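Long-range contacts in putative HTH-type transcriptional regulator ybaQ (Escherichia coli, PDB 2EBY), which probably binds DNA through a helix-turn-helix domain of the cro/C1 type and regulates transcription: residues P8-I14 with L73-V77; L30-V36 with R58-F63. One frame throughout, in Å; residues are numbered along the deposited sequence.

Contact 1: residues P8-I14 with L73-V77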
loop_
_atom_site.group_PDB
_atom_site.type_symbol
_atom_site.label_atom_id
_atom_site.label_comp_id
_atom_site.label_asym_id
_atom_site.label_seq_id
_atom_site.Cartn_x
_atom_site.Cartn_y
_atom_site.Cartn_z
ATOM N N PRO A 8 -8.658 13.457 2.141
ATOM C CA PRO A 8 -8.423 12.994 3.508
ATOM C C PRO A 8 -7.165 13.595 4.105
ATOM O O PRO A 8 -6.283 14.067 3.380
ATOM C CB PRO A 8 -8.299 11.494 3.334
ATOM C CG PRO A 8 -7.531 11.406 2.047
ATOM C CD PRO A 8 -8.168 12.472 1.160
ATOM N N THR A 9 -7.084 13.573 5.429
ATOM C CA THR A 9 -5.915 14.096 6.101
ATOM C C THR A 9 -4.780 13.094 5.903
ATOM O O THR A 9 -4.929 11.896 6.164
ATOM C CB THR A 9 -6.174 14.294 7.604
ATOM O OG1 THR A 9 -6.522 13.039 8.201
ATOM C CG2 THR A 9 -7.308 15.292 7.816
ATOM N N THR A 10 -3.651 13.593 5.421
ATOM C CA THR A 10 -2.491 12.756 5.185
ATOM C C THR A 10 -1.939 12.313 6.532
ATOM O O THR A 10 -2.272 12.891 7.566
ATOM C CB THR A 10 -1.407 13.548 4.448
ATOM O OG1 THR A 10 -0.863 14.532 5.333
ATOM C CG2 THR A 10 -1.994 14.256 3.231
ATOM N N PRO A 11 -1.106 11.262 6.547
ATOM C CA PRO A 11 -0.545 10.815 7.824
ATOM C C PRO A 11 0.341 11.937 8.369
ATOM O O PRO A 11 0.487 12.097 9.580
ATOM C CB PRO A 11 0.265 9.585 7.433
ATOM C CG PRO A 11 -0.440 9.079 6.230
ATOM C CD PRO A 11 -0.757 10.327 5.467
ATOM N N GLY A 12 0.923 12.708 7.449
ATOM C CA GLY A 12 1.779 13.822 7.821
ATOM C C GLY A 12 1.027 14.872 8.614
ATOM O O GLY A 12 1.542 15.395 9.600
ATOM N N ASP A 13 -0.194 15.187 8.191
ATOM C CA ASP A 13 -0.996 16.180 8.901
ATOM C C ASP A 13 -1.365 15.679 10.292
ATOM O O ASP A 13 -1.319 16.430 11.266
ATOM C CB ASP A 13 -2.271 16.515 8.118
ATOM C CG ASP A 13 -1.987 17.285 6.837
ATOM O OD1 ASP A 13 -0.932 17.955 6.754
ATOM O OD2 ASP A 13 -2.830 17.232 5.916
ATOM N N ILE A 14 -1.730 14.405 10.386
ATOM C CA ILE A 14 -2.088 13.829 11.674
ATOM C C ILE A 14 -0.880 13.918 12.600
ATOM O O ILE A 14 -1.004 14.260 13.775
ATOM C CB ILE A 14 -2.502 12.347 11.539
ATOM C CG1 ILE A 14 -3.772 12.231 10.688
ATOM C CG2 ILE A 14 -2.722 11.743 12.912
ATOM C CD1 ILE A 14 -4.990 12.931 11.273
ATOM N N LEU A 73 -4.345 5.671 7.241
ATOM C CA LEU A 73 -4.318 7.066 6.808
ATOM C C LEU A 73 -3.682 7.169 5.423
ATOM O O LEU A 73 -4.184 7.884 4.552
ATOM C CB LEU A 73 -3.529 7.922 7.805
ATOM C CG LEU A 73 -4.148 8.063 9.204
ATOM C CD1 LEU A 73 -3.151 8.742 10.122
ATOM C CD2 LEU A 73 -5.448 8.859 9.146
ATOM N N GLN A 74 -2.584 6.449 5.210
ATOM C CA GLN A 74 -1.930 6.491 3.909
ATOM C C GLN A 74 -2.827 5.815 2.871
ATOM O O GLN A 74 -2.859 6.220 1.711
ATOM C CB GLN A 74 -0.573 5.782 3.952
ATOM C CG GLN A 74 0.175 5.791 2.619
ATOM C CD GLN A 74 0.520 7.195 2.157
ATOM O OE1 GLN A 74 1.132 7.965 2.892
ATOM N NE2 GLN A 74 0.132 7.532 0.935
ATOM N N ALA A 75 -3.551 4.782 3.291
ATOM C CA ALA A 75 -4.447 4.071 2.387
ATOM C C ALA A 75 -5.498 5.040 1.864
ATOM O O ALA A 75 -5.816 5.035 0.687
ATOM C CB ALA A 75 -5.129 2.909 3.111
ATOM N N ALA A 76 -6.037 5.868 2.750
ATOM C CA ALA A 76 -7.059 6.836 2.364
ATOM C C ALA A 76 -6.529 7.798 1.312
ATOM O O ALA A 76 -7.249 8.174 0.394
ATOM C CB ALA A 76 -7.538 7.609 3.580
ATOM N N VAL A 77 -5.273 8.201 1.464
ATOM C CA VAL A 77 -4.637 9.114 0.523
ATOM C C VAL A 77 -4.446 8.415 -0.817
ATOM O O VAL A 77 -4.681 9.002 -1.871
ATOM C CB VAL A 77 -3.259 9.589 1.041
ATOM C CG1 VAL A 77 -2.499 10.308 -0.061
ATOM C CG2 VAL A 77 -3.443 10.519 2.226
#
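Residues P8-T10 run as an extended arm along one turn of helix 67-83 and then enter helix 11-20. The CA atoms of P8 and V77 lie 6.2 Å apart, and those of P11 and L73 5.4 Å. The arm follows the helix backwards, from V77 towards L73. T10 is the N-cap of helix 11-20: its OG1 accepts a hydrogen bond from N of D13 at 3.0 Å. The two segments meet through apolar packing. The CA-to-CB bond of P8 points toward the helix, and its CB lies 4.0 Å from CB of A76. P11 is buried and packs its CG 3.7 Å from CB of L73, while its CD lies 4.2 Å from CG2 of V77. CG2 of V77 also sits 3.8 Å from CA of T10. One turn further on, CG1 of I14 meets CD1 of L73 at 3.6 Å. The amide of Q74 turns to other partners: OE1 accepts from the backbone N of L51, and NE2 donates to D78. P8 also touches W80, further along the same helix. The contact is structural: an N-terminal arm and the N-capped first turn of helix 11-20 pack on the long helix of an all-helical fold.

Contact 2: residues L30-V36 with R58-F63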
loop_
_atom_site.group_PDB
_atom_site.type_symbol
_atom_site.label_atom_id
_atom_site.label_comp_id
_atom_site.label_asym_id
_atom_site.label_seq_id
_atom_site.Cartn_x
_atom_site.Cartn_y
_atom_site.Cartn_z
ATOM N N LEU A 30 11.646 14.095 16.908
ATOM C CA LEU A 30 10.960 12.891 16.458
ATOM C C LEU A 30 11.924 12.041 15.633
ATOM O O LEU A 30 11.954 10.818 15.768
ATOM C CB LEU A 30 9.734 13.237 15.605
ATOM C CG LEU A 30 9.026 12.005 15.014
ATOM C CD1 LEU A 30 8.488 11.139 16.149
ATOM C CD2 LEU A 30 7.895 12.426 14.084
ATOM N N ALA A 31 12.714 12.694 14.786
ATOM C CA ALA A 31 13.668 11.981 13.946
ATOM C C ALA A 31 14.598 11.104 14.771
ATOM O O ALA A 31 14.814 9.942 14.440
ATOM C CB ALA A 31 14.485 12.970 13.104
ATOM N N GLU A 32 15.147 11.657 15.848
ATOM C CA GLU A 32 16.065 10.902 16.696
ATOM C C GLU A 32 15.353 9.770 17.439
ATOM O O GLU A 32 15.957 8.743 17.750
ATOM C CB GLU A 32 16.774 11.851 17.669
ATOM C CG GLU A 32 17.365 13.067 16.949
ATOM C CD GLU A 32 18.332 13.874 17.800
ATOM O OE1 GLU A 32 19.501 13.455 17.941
ATOM O OE2 GLU A 32 17.917 14.930 18.328
ATOM N N LEU A 33 14.067 9.958 17.714
ATOM C CA LEU A 33 13.283 8.923 18.373
ATOM C C LEU A 33 13.029 7.784 17.373
ATOM O O LEU A 33 13.237 6.610 17.684
ATOM C CB LEU A 33 11.941 9.482 18.864
ATOM C CG LEU A 33 11.942 10.387 20.101
ATOM C CD1 LEU A 33 10.530 10.883 20.424
ATOM C CD2 LEU A 33 12.502 9.597 21.269
ATOM N N LEU A 34 12.583 8.140 16.173
ATOM C CA LEU A 34 12.301 7.156 15.126
ATOM C C LEU A 34 13.605 6.577 14.595
ATOM O O LEU A 34 13.611 5.543 13.930
ATOM C CB LEU A 34 11.538 7.811 13.960
ATOM C CG LEU A 34 10.169 8.463 14.203
ATOM C CD1 LEU A 34 9.801 9.364 13.030
ATOM C CD2 LEU A 34 9.119 7.396 14.398
ATOM N N HIS A 35 14.705 7.256 14.905
ATOM C CA HIS A 35 16.030 6.856 14.447
ATOM C C HIS A 35 16.142 6.901 12.916
ATOM O O HIS A 35 16.719 6.014 12.281
ATOM C CB HIS A 35 16.391 5.455 14.946
ATOM C CG HIS A 35 17.804 5.062 14.632
ATOM N ND1 HIS A 35 18.177 3.757 14.394
ATOM C CD2 HIS A 35 18.925 5.807 14.499
ATOM C CE1 HIS A 35 19.474 3.717 14.122
ATOM N NE2 HIS A 35 19.949 4.949 14.180
ATOM N N VAL A 36 15.575 7.946 12.327
ATOM C CA VAL A 36 15.630 8.147 10.883
ATOM C C VAL A 36 16.181 9.554 10.688
ATOM O O VAL A 36 16.259 10.323 11.646
ATOM C CB VAL A 36 14.226 8.049 10.229
ATOM C CG1 VAL A 36 13.650 6.644 10.433
ATOM C CG2 VAL A 36 13.300 9.105 10.822
ATOM N N ARG A 58 7.724 2.149 13.067
ATOM C CA ARG A 58 8.488 3.069 13.915
ATOM C C ARG A 58 7.560 4.043 14.634
ATOM O O ARG A 58 7.709 4.290 15.829
ATOM C CB ARG A 58 9.507 3.847 13.079
ATOM C CG ARG A 58 10.647 3.011 12.508
ATOM C CD ARG A 58 11.436 3.849 11.521
ATOM N NE ARG A 58 12.471 3.095 10.832
ATOM C CZ ARG A 58 13.636 2.757 11.371
ATOM N NH1 ARG A 58 13.917 3.110 12.616
ATOM N NH2 ARG A 58 14.521 2.070 10.664
ATOM N N LEU A 59 6.598 4.587 13.897
ATOM C CA LEU A 59 5.642 5.518 14.463
ATOM C C LEU A 59 4.777 4.820 15.517
ATOM O O LEU A 59 4.504 5.381 16.579
ATOM C CB LEU A 59 4.773 6.096 13.347
ATOM C CG LEU A 59 5.496 7.023 12.368
ATOM C CD1 LEU A 59 4.592 7.330 11.178
ATOM C CD2 LEU A 59 5.904 8.307 13.094
ATOM N N ALA A 60 4.352 3.596 15.218
ATOM C CA ALA A 60 3.538 2.822 16.146
ATOM C C ALA A 60 4.273 2.703 17.476
ATOM O O ALA A 60 3.686 2.886 18.545
ATOM C CB ALA A 60 3.279 1.435 15.586
ATOM N N LYS A 61 5.566 2.403 17.394
ATOM C CA LYS A 61 6.397 2.241 18.582
ATOM C C LYS A 61 6.564 3.547 19.369
ATOM O O LYS A 61 6.352 3.577 20.580
ATOM C CB LYS A 61 7.762 1.667 18.177
ATOM C CG LYS A 61 8.786 1.546 19.299
ATOM C CD LYS A 61 8.388 0.524 20.345
ATOM C CE LYS A 61 9.433 0.435 21.461
ATOM N NZ LYS A 61 10.767 -0.038 20.985
ATOM N N VAL A 62 6.918 4.626 18.675
ATOM C CA VAL A 62 7.117 5.925 19.313
ATOM C C VAL A 62 5.853 6.515 19.941
ATOM O O VAL A 62 5.904 7.100 21.024
ATOM C CB VAL A 62 7.705 6.967 18.303
ATOM C CG1 VAL A 62 7.667 8.363 18.896
ATOM C CG2 VAL A 62 9.143 6.599 17.945
ATOM N N PHE A 63 4.716 6.360 19.279
ATOM C CA PHE A 63 3.491 6.939 19.816
ATOM C C PHE A 63 2.526 5.951 20.455
ATOM O O PHE A 63 1.415 6.315 20.823
ATOM C CB PHE A 63 2.778 7.741 18.725
ATOM C CG PHE A 63 3.550 8.939 18.257
ATOM C CD1 PHE A 63 3.773 10.015 19.108
ATOM C CD2 PHE A 63 4.066 8.990 16.966
ATOM C CE1 PHE A 63 4.501 11.127 18.680
ATOM C CE2 PHE A 63 4.797 10.098 16.529
ATOM C CZ PHE A 63 5.013 11.166 17.387
#
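This contact belongs to the helical core of the HTH domain. Helix 27-34, the first helix of the predicted helix-turn-helix motif, packs against helix 53-63. Their local axes cross at 107° and approach to 10.3 Å. CB of R58 lies 3.8 Å from CD2 of L34, and CG1 of V36 covers one face of the R58 guanidinium. At the end of helix 27-34, where H35 takes a positive phi, NH1 of R58 gives a weak hydrogen bond to O of L34 at 2.8 Å. NH2 of R58 forms salt bridges with E54 and with E91 of the second subunit. L59 follows, its CD2 3.6 Å from CD2 of L34. NZ of K61 makes hydrogen bonds to the backbone O atoms of L92 and I95 of the second subunit. V62 packs against three leucines of helix 27-34: its CG2 is 3.6 Å from CD2 of L34, and its CG1 is near L30 and L33. F63 closes the segment, its CZ 3.7 Å from CD1 of L30.

The two contacts have centres 18 Å apart and do not touch; their nearest atoms are about 6 Å apart. Contact 2 falls between the two segments of contact 1 along the chain. The order is 8-14, 30-36, 58-63, 73-77. Helix 11-20 leads into helix 27-34, and helix 53-63 leads into helix 67-83. Each contact thus joins one member of the first pair to one member of the second. Contact 2 lies in the helical bundle of the HTH domain, beside the second subunit. Contact 1 lies near the centre of the chain, where helix 67-83 extends from that bundle. Contact 2 holds helices 27-34 and 53-63 together; contact 1 sets the first helix against helix 67-83.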